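Local coordinates for protein 1,4-dihydroxy-6-naphtoate synthase (Archaeoglobus fulgidus, PDB 1ZBM) that probably converts cyclic dehypoxanthinylfutalosinate into 1,4-dihydroxy-6-naphthoate and dihydroxyacetone, a step in the biosynthesis of menaquinone, at residues 172-185 and 249-263. Numbering follows the deposited sequence.
Sequences WWSEQVKLPLPLGL and MPESVDAALKKLYEM
Helix 251-263 lies across strand 181-185 almost at a right angle (82°), the two axes 7.8 Å apart at their closest, and it also covers the loop leading into that strand. Ala256 sits at the centre of the meeting: its CB lies 3.3 Å from Pro180 O and also touches CG of Pro182. Next to Ala256 along the rim of the Pro182 ring comes Leu257, whose CD2 is 3.5 Å from Pro182 CB. Leu179 lays its two methyls along the helix, CD1 against Ala255 CB and CD2 against Ser252 CB, while the ring of Pro180 rests by Ser252 OG and Val253 CG2. Further along the strand, CD2 of Leu185 is pressed tightly on CE of selenomethionine Met249.

The protein has the two-domain fold of the periplasmic-binding-protein clan. Here the helix packs on one of its two mixed sheets, and its Leu260 side chain lies close to Thr114, a predicted substrate-binding residue.

Trp173 brings the six-membered end of its indole to the helix, with CH2 edge-on to Ala256 O at 3.5 Å and CZ3 near Leu260 CB. The ring's rotation is fixed by a nearly straight NE1 bond to Leu179 O (2.8 Å, 167°), and Val177 and Leu181 cover opposite faces. A leucine here would probably leave Leu179 O without this donor and open a gap beside Leu260. One turn on from Lys259, selenomethionine Met263, bent at its last torsion (chi3 82°), sets CE 3.6 Å from Trp172 CH2 and equally near Gln176 CG.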
ATOM      1  N   TRP A 172     -14.695   1.833  -9.713  1.00 19.43           N
ATOM      2  CA  TRP A 172     -14.935   3.262  -9.660  1.00 19.05           C
ATOM      3  C   TRP A 172     -13.797   4.036 -10.311  1.00 18.41           C
ATOM      4  O   TRP A 172     -14.034   5.020 -11.013  1.00 17.16           O
ATOM      5  CB  TRP A 172     -15.081   3.739  -8.223  1.00 18.13           C
ATOM      6  CG  TRP A 172     -15.318   5.207  -8.165  1.00 19.02           C
ATOM      7  CD1 TRP A 172     -16.517   5.842  -8.237  1.00 16.52           C
ATOM      8  CD2 TRP A 172     -14.317   6.231  -8.079  1.00 19.46           C
ATOM      9  NE1 TRP A 172     -16.328   7.203  -8.203  1.00 19.52           N
ATOM     10  CE2 TRP A 172     -14.988   7.471  -8.110  1.00 19.56           C
ATOM     11  CE3 TRP A 172     -12.914   6.219  -7.989  1.00 20.39           C
ATOM     12  CZ2 TRP A 172     -14.309   8.696  -8.043  1.00 20.46           C
ATOM     13  CZ3 TRP A 172     -12.238   7.435  -7.923  1.00 20.43           C
ATOM     14  CH2 TRP A 172     -12.940   8.658  -7.954  1.00 20.86           C
ATOM     15  N   TRP A 173     -12.565   3.598 -10.067  1.00 17.64           N
ATOM     16  CA  TRP A 173     -11.398   4.274 -10.625  1.00 17.51           C
ATOM     17  C   TRP A 173     -11.306   4.071 -12.124  1.00 17.71           C
ATOM     18  O   TRP A 173     -10.916   4.975 -12.859  1.00 18.73           O
ATOM     19  CB  TRP A 173     -10.120   3.771  -9.956  1.00 15.05           C
ATOM     20  CG  TRP A 173      -8.861   4.030 -10.738  1.00 13.56           C
ATOM     21  CD1 TRP A 173      -8.253   3.185 -11.631  1.00 13.85           C
ATOM     22  CD2 TRP A 173      -8.009   5.182 -10.631  1.00 13.23           C
ATOM     23  NE1 TRP A 173      -7.065   3.738 -12.073  1.00 13.54           N
ATOM     24  CE2 TRP A 173      -6.897   4.956 -11.475  1.00 13.22           C
ATOM     25  CE3 TRP A 173      -8.076   6.377  -9.896  1.00 14.74           C
ATOM     26  CZ2 TRP A 173      -5.860   5.883 -11.602  1.00 11.60           C
ATOM     27  CZ3 TRP A 173      -7.039   7.305 -10.024  1.00 12.38           C
ATOM     28  CH2 TRP A 173      -5.947   7.047 -10.872  1.00 14.85           C
ATOM     29  N   SER A 174     -11.665   2.874 -12.563  1.00 18.84           N
ATOM     30  CA  SER A 174     -11.627   2.534 -13.965  1.00 20.79           C
ATOM     31  C   SER A 174     -12.587   3.450 -14.738  1.00 20.93           C
ATOM     32  O   SER A 174     -12.348   3.772 -15.900  1.00 21.74           O
ATOM     33  CB  SER A 174     -12.006   1.066 -14.136  1.00 21.61           C
ATOM     34  OG  SER A 174     -11.705   0.615 -15.445  1.00 27.90           O
ATOM     35  N   GLU A 175     -13.659   3.881 -14.085  1.00 21.33           N
ATOM     36  CA  GLU A 175     -14.618   4.773 -14.719  1.00 22.93           C
ATOM     37  C   GLU A 175     -14.072   6.198 -14.800  1.00 22.66           C
ATOM     38  O   GLU A 175     -14.563   7.016 -15.583  1.00 24.24           O
ATOM     39  CB  GLU A 175     -15.949   4.767 -13.953  1.00 24.04           C
ATOM     40  CG  GLU A 175     -16.793   3.515 -14.183  1.00 27.56           C
ATOM     41  CD  GLU A 175     -18.034   3.450 -13.296  1.00 31.52           C
ATOM     42  OE1 GLU A 175     -18.450   4.498 -12.746  1.00 33.28           O
ATOM     43  OE2 GLU A 175     -18.607   2.344 -13.162  1.00 33.25           O
ATOM     44  N   GLN A 176     -13.047   6.496 -14.004  1.00 21.73           N
ATOM     45  CA  GLN A 176     -12.454   7.838 -14.004  1.00 20.34           C
ATOM     46  C   GLN A 176     -11.294   7.978 -14.983  1.00 20.32           C
ATOM     47  O   GLN A 176     -11.167   8.997 -15.656  1.00 19.72           O
ATOM     48  CB  GLN A 176     -11.953   8.210 -12.605  1.00 21.37           C
ATOM     49  CG  GLN A 176     -12.964   8.013 -11.499  1.00 20.68           C
ATOM     50  CD  GLN A 176     -14.321   8.568 -11.860  1.00 22.16           C
ATOM     51  OE1 GLN A 176     -14.443   9.699 -12.342  1.00 22.65           O
ATOM     52  NE2 GLN A 176     -15.356   7.780 -11.616  1.00 22.67           N
ATOM     53  N   VAL A 177     -10.437   6.965 -15.041  1.00 18.83           N
ATOM     54  CA  VAL A 177      -9.302   6.999 -15.943  1.00 20.11           C
ATOM     55  C   VAL A 177      -8.889   5.577 -16.291  1.00 19.23           C
ATOM     56  O   VAL A 177      -9.066   4.661 -15.488  1.00 19.71           O
ATOM     57  CB  VAL A 177      -8.097   7.765 -15.326  1.00 22.58           C
ATOM     58  CG1 VAL A 177      -7.644   7.083 -14.061  1.00 22.82           C
ATOM     59  CG2 VAL A 177      -6.957   7.841 -16.332  1.00 24.78           C
ATOM     60  N   LYS A 178      -8.347   5.400 -17.495  1.00 17.27           N
ATOM     61  CA  LYS A 178      -7.939   4.085 -17.980  1.00 16.19           C
ATOM     62  C   LYS A 178      -6.450   3.830 -17.803  1.00 16.55           C
ATOM     63  O   LYS A 178      -5.694   3.757 -18.770  1.00 16.73           O
ATOM     64  CB  LYS A 178      -8.337   3.943 -19.453  1.00 16.62           C
ATOM     65  CG  LYS A 178      -9.819   4.218 -19.710  1.00 14.94           C
ATOM     66  CD  LYS A 178     -10.729   3.254 -18.940  1.00 14.73           C
ATOM     67  CE  LYS A 178     -12.201   3.478 -19.284  1.00 14.96           C
ATOM     68  NZ  LYS A 178     -13.132   2.635 -18.473  1.00 14.67           N
ATOM     69  N   LEU A 179      -6.044   3.676 -16.550  1.00 15.72           N
ATOM     70  CA  LEU A 179      -4.652   3.439 -16.197  1.00 14.10           C
ATOM     71  C   LEU A 179      -4.612   2.636 -14.895  1.00 13.49           C
ATOM     72  O   LEU A 179      -5.590   2.608 -14.149  1.00 13.06           O
ATOM     73  CB  LEU A 179      -3.947   4.786 -15.992  1.00 13.93           C
ATOM     74  CG  LEU A 179      -3.858   5.718 -17.199  1.00 16.37           C
ATOM     75  CD1 LEU A 179      -3.491   7.144 -16.761  1.00 15.30           C
ATOM     76  CD2 LEU A 179      -2.815   5.161 -18.173  1.00 13.89           C
ATOM     77  N   PRO A 180      -3.479   1.977 -14.606  1.00 11.96           N
ATOM     78  CA  PRO A 180      -3.357   1.189 -13.372  1.00 11.99           C
ATOM     79  C   PRO A 180      -3.687   2.069 -12.150  1.00 12.49           C
ATOM     80  O   PRO A 180      -3.712   3.292 -12.259  1.00 12.53           O
ATOM     81  CB  PRO A 180      -1.898   0.744 -13.397  1.00 10.40           C
ATOM     82  CG  PRO A 180      -1.592   0.649 -14.863  1.00 10.44           C
ATOM     83  CD  PRO A 180      -2.254   1.888 -15.421  1.00  9.90           C
ATOM     84  N   LEU A 181      -3.921   1.453 -10.996  1.00 13.98           N
ATOM     85  CA  LEU A 181      -4.269   2.194  -9.782  1.00 14.24           C
ATOM     86  C   LEU A 181      -3.134   2.245  -8.739  1.00 13.54           C
ATOM     87  O   LEU A 181      -2.864   1.244  -8.067  1.00 12.79           O
ATOM     88  CB  LEU A 181      -5.503   1.548  -9.137  1.00 14.62           C
ATOM     89  CG  LEU A 181      -6.450   2.367  -8.249  1.00 15.35           C
ATOM     90  CD1 LEU A 181      -7.292   1.414  -7.396  1.00 13.84           C
ATOM     91  CD2 LEU A 181      -5.674   3.311  -7.373  1.00 13.22           C
ATOM     92  N   PRO A 182      -2.474   3.412  -8.578  1.00 12.85           N
ATOM     93  CA  PRO A 182      -1.375   3.604  -7.617  1.00 14.37           C
ATOM     94  C   PRO A 182      -1.892   3.530  -6.186  1.00 13.68           C
ATOM     95  O   PRO A 182      -2.734   4.338  -5.801  1.00 15.14           O
ATOM     96  CB  PRO A 182      -0.862   5.012  -7.931  1.00 14.38           C
ATOM     97  CG  PRO A 182      -1.379   5.298  -9.306  1.00 15.24           C
ATOM     98  CD  PRO A 182      -2.729   4.656  -9.320  1.00 13.30           C
ATOM     99  N   LEU A 183      -1.387   2.592  -5.387  1.00 13.08           N
ATOM    100  CA  LEU A 183      -1.860   2.470  -4.004  1.00 14.04           C
ATOM    101  C   LEU A 183      -0.793   2.788  -2.961  1.00 14.59           C
ATOM    102  O   LEU A 183      -0.933   3.743  -2.199  1.00 14.47           O
ATOM    103  CB  LEU A 183      -2.409   1.066  -3.761  1.00 13.60           C
ATOM    104  CG  LEU A 183      -3.620   0.701  -4.611  1.00 14.62           C
ATOM    105  CD1 LEU A 183      -3.850  -0.786  -4.524  1.00 11.96           C
ATOM    106  CD2 LEU A 183      -4.848   1.484  -4.131  1.00 14.15           C
ATOM    107  N   GLY A 184       0.253   1.970  -2.921  1.00 14.88           N
ATOM    108  CA  GLY A 184       1.330   2.186  -1.979  1.00 14.57           C
ATOM    109  C   GLY A 184       2.577   2.541  -2.756  1.00 14.35           C
ATOM    110  O   GLY A 184       2.761   2.074  -3.878  1.00 14.41           O
ATOM    111  N   LEU A 185       3.442   3.364  -2.181  1.00 14.80           N
ATOM    112  CA  LEU A 185       4.662   3.760  -2.877  1.00 16.16           C
ATOM    113  C   LEU A 185       5.900   3.647  -1.995  1.00 16.34           C
ATOM    114  O   LEU A 185       5.818   3.662  -0.766  1.00 16.75           O
ATOM    115  CB  LEU A 185       4.539   5.212  -3.341  1.00 16.61           C
ATOM    116  CG  LEU A 185       3.354   5.660  -4.195  1.00 20.12           C
ATOM    117  CD1 LEU A 185       3.329   7.181  -4.228  1.00 20.69           C
ATOM    118  CD2 LEU A 185       3.455   5.090  -5.600  1.00 19.97           C
HETATM  119  N   MSE A 249       8.332   1.583 -11.884  1.00 13.46           N
HETATM  120  CA  MSE A 249       7.087   2.288 -12.176  1.00 16.57           C
HETATM  121  C   MSE A 249       7.052   2.745 -13.639  1.00 14.22           C
HETATM  122  O   MSE A 249       7.836   3.593 -14.046  1.00 13.29           O
HETATM  123  CB  MSE A 249       6.937   3.495 -11.252  1.00 19.73           C
HETATM  124  CG  MSE A 249       5.538   4.069 -11.196  1.00 24.95           C
HETATM  125 SE   MSE A 249       5.475   5.604 -10.023  1.00 37.85          SE
HETATM  126  CE  MSE A 249       5.429   4.656  -8.333  1.00 29.10           C
ATOM    127  N   PRO A 250       6.139   2.182 -14.451  1.00 14.42           N
ATOM    128  CA  PRO A 250       6.050   2.568 -15.866  1.00 11.95           C
ATOM    129  C   PRO A 250       5.423   3.944 -16.054  1.00 14.25           C
ATOM    130  O   PRO A 250       4.877   4.517 -15.106  1.00 15.30           O
ATOM    131  CB  PRO A 250       5.208   1.452 -16.469  1.00 13.27           C
ATOM    132  CG  PRO A 250       4.249   1.128 -15.354  1.00 12.23           C
ATOM    133  CD  PRO A 250       5.175   1.109 -14.133  1.00 12.73           C
ATOM    134  N   GLU A 251       5.486   4.468 -17.275  1.00 13.32           N
ATOM    135  CA  GLU A 251       4.922   5.785 -17.560  1.00 13.73           C
ATOM    136  C   GLU A 251       3.433   5.895 -17.239  1.00 11.63           C
ATOM    137  O   GLU A 251       2.988   6.930 -16.754  1.00 12.27           O
ATOM    138  CB  GLU A 251       5.174   6.173 -19.032  1.00 16.02           C
ATOM    139  CG  GLU A 251       6.651   6.363 -19.389  1.00 20.74           C
ATOM    140  CD  GLU A 251       7.374   5.056 -19.691  1.00 24.47           C
ATOM    141  OE1 GLU A 251       7.044   4.023 -19.056  1.00 25.91           O
ATOM    142  OE2 GLU A 251       8.279   5.060 -20.564  1.00 22.32           O
ATOM    143  N   SER A 252       2.675   4.829 -17.491  1.00 12.17           N
ATOM    144  CA  SER A 252       1.236   4.827 -17.237  1.00 11.04           C
ATOM    145  C   SER A 252       0.902   5.080 -15.775  1.00 12.19           C
ATOM    146  O   SER A 252      -0.056   5.789 -15.466  1.00 13.93           O
ATOM    147  CB  SER A 252       0.599   3.504 -17.706  1.00 10.53           C
ATOM    148  OG  SER A 252       1.071   2.388 -16.967  1.00 12.82           O
ATOM    149  N   VAL A 253       1.695   4.504 -14.875  1.00 12.34           N
ATOM    150  CA  VAL A 253       1.485   4.689 -13.440  1.00 12.42           C
ATOM    151  C   VAL A 253       1.849   6.116 -13.031  1.00 12.97           C
ATOM    152  O   VAL A 253       1.240   6.678 -12.116  1.00 13.54           O
ATOM    153  CB  VAL A 253       2.333   3.685 -12.602  1.00  9.45           C
ATOM    154  CG1 VAL A 253       2.183   3.980 -11.114  1.00  5.31           C
ATOM    155  CG2 VAL A 253       1.894   2.264 -12.901  1.00 11.91           C
ATOM    156  N   ASP A 254       2.846   6.704 -13.689  1.00 15.42           N
ATOM    157  CA  ASP A 254       3.211   8.088 -13.365  1.00 17.11           C
ATOM    158  C   ASP A 254       2.019   8.959 -13.751  1.00 16.21           C
ATOM    159  O   ASP A 254       1.682   9.909 -13.050  1.00 17.71           O
ATOM    160  CB  ASP A 254       4.419   8.592 -14.169  1.00 19.01           C
ATOM    161  CG  ASP A 254       5.715   7.895 -13.810  1.00 21.02           C
ATOM    162  OD1 ASP A 254       5.938   7.584 -12.612  1.00 24.09           O
ATOM    163  OD2 ASP A 254       6.533   7.684 -14.738  1.00 18.36           O
ATOM    164  N   ALA A 255       1.392   8.633 -14.880  1.00 15.35           N
ATOM    165  CA  ALA A 255       0.253   9.400 -15.371  1.00 12.56           C
ATOM    166  C   ALA A 255      -0.936   9.250 -14.440  1.00 12.62           C
ATOM    167  O   ALA A 255      -1.672  10.212 -14.197  1.00 13.63           O
ATOM    168  CB  ALA A 255      -0.119   8.943 -16.773  1.00 11.31           C
ATOM    169  N   ALA A 256      -1.121   8.038 -13.923  1.00 12.44           N
ATOM    170  CA  ALA A 256      -2.220   7.744 -13.012  1.00 10.25           C
ATOM    171  C   ALA A 256      -2.110   8.558 -11.725  1.00 10.57           C
ATOM    172  O   ALA A 256      -3.107   9.082 -11.236  1.00  9.28           O
ATOM    173  CB  ALA A 256      -2.255   6.266 -12.706  1.00  8.65           C
ATOM    174  N   LEU A 257      -0.910   8.673 -11.172  1.00 12.63           N
ATOM    175  CA  LEU A 257      -0.751   9.465  -9.953  1.00 13.02           C
ATOM    176  C   LEU A 257      -1.106  10.896 -10.277  1.00 14.28           C
ATOM    177  O   LEU A 257      -1.869  11.539  -9.551  1.00 13.18           O
ATOM    178  CB  LEU A 257       0.684   9.443  -9.460  1.00 13.42           C
ATOM    179  CG  LEU A 257       1.112   8.343  -8.496  1.00 16.10           C
ATOM    180  CD1 LEU A 257       2.558   8.652  -8.116  1.00 16.34           C
ATOM    181  CD2 LEU A 257       0.232   8.315  -7.242  1.00 15.63           C
ATOM    182  N   LYS A 258      -0.544  11.397 -11.374  1.00 14.59           N
ATOM    183  CA  LYS A 258      -0.815  12.774 -11.783  1.00 17.64           C
ATOM    184  C   LYS A 258      -2.327  12.986 -11.790  1.00 16.82           C
ATOM    185  O   LYS A 258      -2.824  13.952 -11.212  1.00 17.22           O
ATOM    186  CB  LYS A 258      -0.240  13.059 -13.181  1.00 18.53           C
ATOM    187  CG  LYS A 258      -0.197  14.544 -13.530  1.00 23.88           C
ATOM    188  CD  LYS A 258      -0.185  14.796 -15.045  1.00 26.89           C
ATOM    189  CE  LYS A 258      -0.359  16.293 -15.365  1.00 28.10           C
ATOM    190  NZ  LYS A 258      -0.600  16.575 -16.820  1.00 29.78           N
ATOM    191  N   LYS A 259      -3.052  12.069 -12.426  1.00 17.34           N
ATOM    192  CA  LYS A 259      -4.514  12.156 -12.511  1.00 17.79           C
ATOM    193  C   LYS A 259      -5.156  12.096 -11.131  1.00 17.66           C
ATOM    194  O   LYS A 259      -5.976  12.945 -10.766  1.00 17.41           O
ATOM    195  CB  LYS A 259      -5.060  11.012 -13.373  1.00 18.29           C
ATOM    196  CG  LYS A 259      -6.578  10.991 -13.478  1.00 20.12           C
ATOM    197  CD  LYS A 259      -7.073  12.261 -14.122  1.00 21.26           C
ATOM    198  CE  LYS A 259      -8.579  12.288 -14.229  1.00 22.39           C
ATOM    199  NZ  LYS A 259      -9.007  13.620 -14.747  1.00 22.00           N
ATOM    200  N   LEU A 260      -4.783  11.074 -10.371  1.00 16.51           N
ATOM    201  CA  LEU A 260      -5.307  10.894  -9.027  1.00 16.15           C
ATOM    202  C   LEU A 260      -5.197  12.203  -8.244  1.00 18.10           C
ATOM    203  O   LEU A 260      -6.170  12.650  -7.638  1.00 17.01           O
ATOM    204  CB  LEU A 260      -4.527   9.797  -8.301  1.00 13.22           C
ATOM    205  CG  LEU A 260      -4.767   9.636  -6.798  1.00 14.27           C
ATOM    206  CD1 LEU A 260      -6.223   9.254  -6.528  1.00 10.69           C
ATOM    207  CD2 LEU A 260      -3.836   8.558  -6.251  1.00 10.90           C
ATOM    208  N   TYR A 261      -4.016  12.816  -8.269  1.00 17.74           N
ATOM    209  CA  TYR A 261      -3.787  14.055  -7.534  1.00 19.75           C
ATOM    210  C   TYR A 261      -4.655  15.198  -8.036  1.00 20.65           C
ATOM    211  O   TYR A 261      -5.223  15.953  -7.242  1.00 20.99           O
ATOM    212  CB  TYR A 261      -2.306  14.446  -7.601  1.00 19.16           C
ATOM    213  CG  TYR A 261      -1.372  13.496  -6.865  1.00 18.14           C
ATOM    214  CD1 TYR A 261       0.003  13.507  -7.118  1.00 19.72           C
ATOM    215  CD2 TYR A 261      -1.856  12.595  -5.907  1.00 18.86           C
ATOM    216  CE1 TYR A 261       0.877  12.645  -6.444  1.00 18.48           C
ATOM    217  CE2 TYR A 261      -0.989  11.730  -5.227  1.00 19.35           C
ATOM    218  CZ  TYR A 261       0.379  11.765  -5.505  1.00 18.86           C
ATOM    219  OH  TYR A 261       1.237  10.916  -4.848  1.00 20.58           O
ATOM    220  N   GLU A 262      -4.756  15.323  -9.355  1.00 21.77           N
ATOM    221  CA  GLU A 262      -5.573  16.363  -9.961  1.00 21.83           C
ATOM    222  C   GLU A 262      -6.995  16.224  -9.443  1.00 22.62           C
ATOM    223  O   GLU A 262      -7.604  17.203  -9.008  1.00 20.79           O
ATOM    224  CB  GLU A 262      -5.528  16.236 -11.485  1.00 22.60           C
ATOM    225  CG  GLU A 262      -4.197  16.688 -12.056  1.00 23.03           C
ATOM    226  CD  GLU A 262      -4.011  16.348 -13.522  1.00 25.20           C
ATOM    227  OE1 GLU A 262      -2.973  16.760 -14.086  1.00 27.32           O
ATOM    228  OE2 GLU A 262      -4.882  15.674 -14.113  1.00 24.50           O
HETATM  229  N   MSE A 263      -7.516  15.001  -9.459  1.00 22.57           N
HETATM  230  CA  MSE A 263      -8.867  14.782  -8.961  1.00 24.83           C
HETATM  231  C   MSE A 263      -8.985  15.183  -7.496  1.00 23.23           C
HETATM  232  O   MSE A 263      -9.994  15.747  -7.090  1.00 20.67           O
HETATM  233  CB  MSE A 263      -9.274  13.317  -9.112  1.00 26.78           C
HETATM  234  CG  MSE A 263      -9.495  12.866 -10.539  1.00 33.68           C
HETATM  235 SE   MSE A 263     -10.020  10.995 -10.628  1.00 46.26          SE
HETATM  236  CE  MSE A 263     -11.911  11.212 -10.259  1.00 43.37           C
TER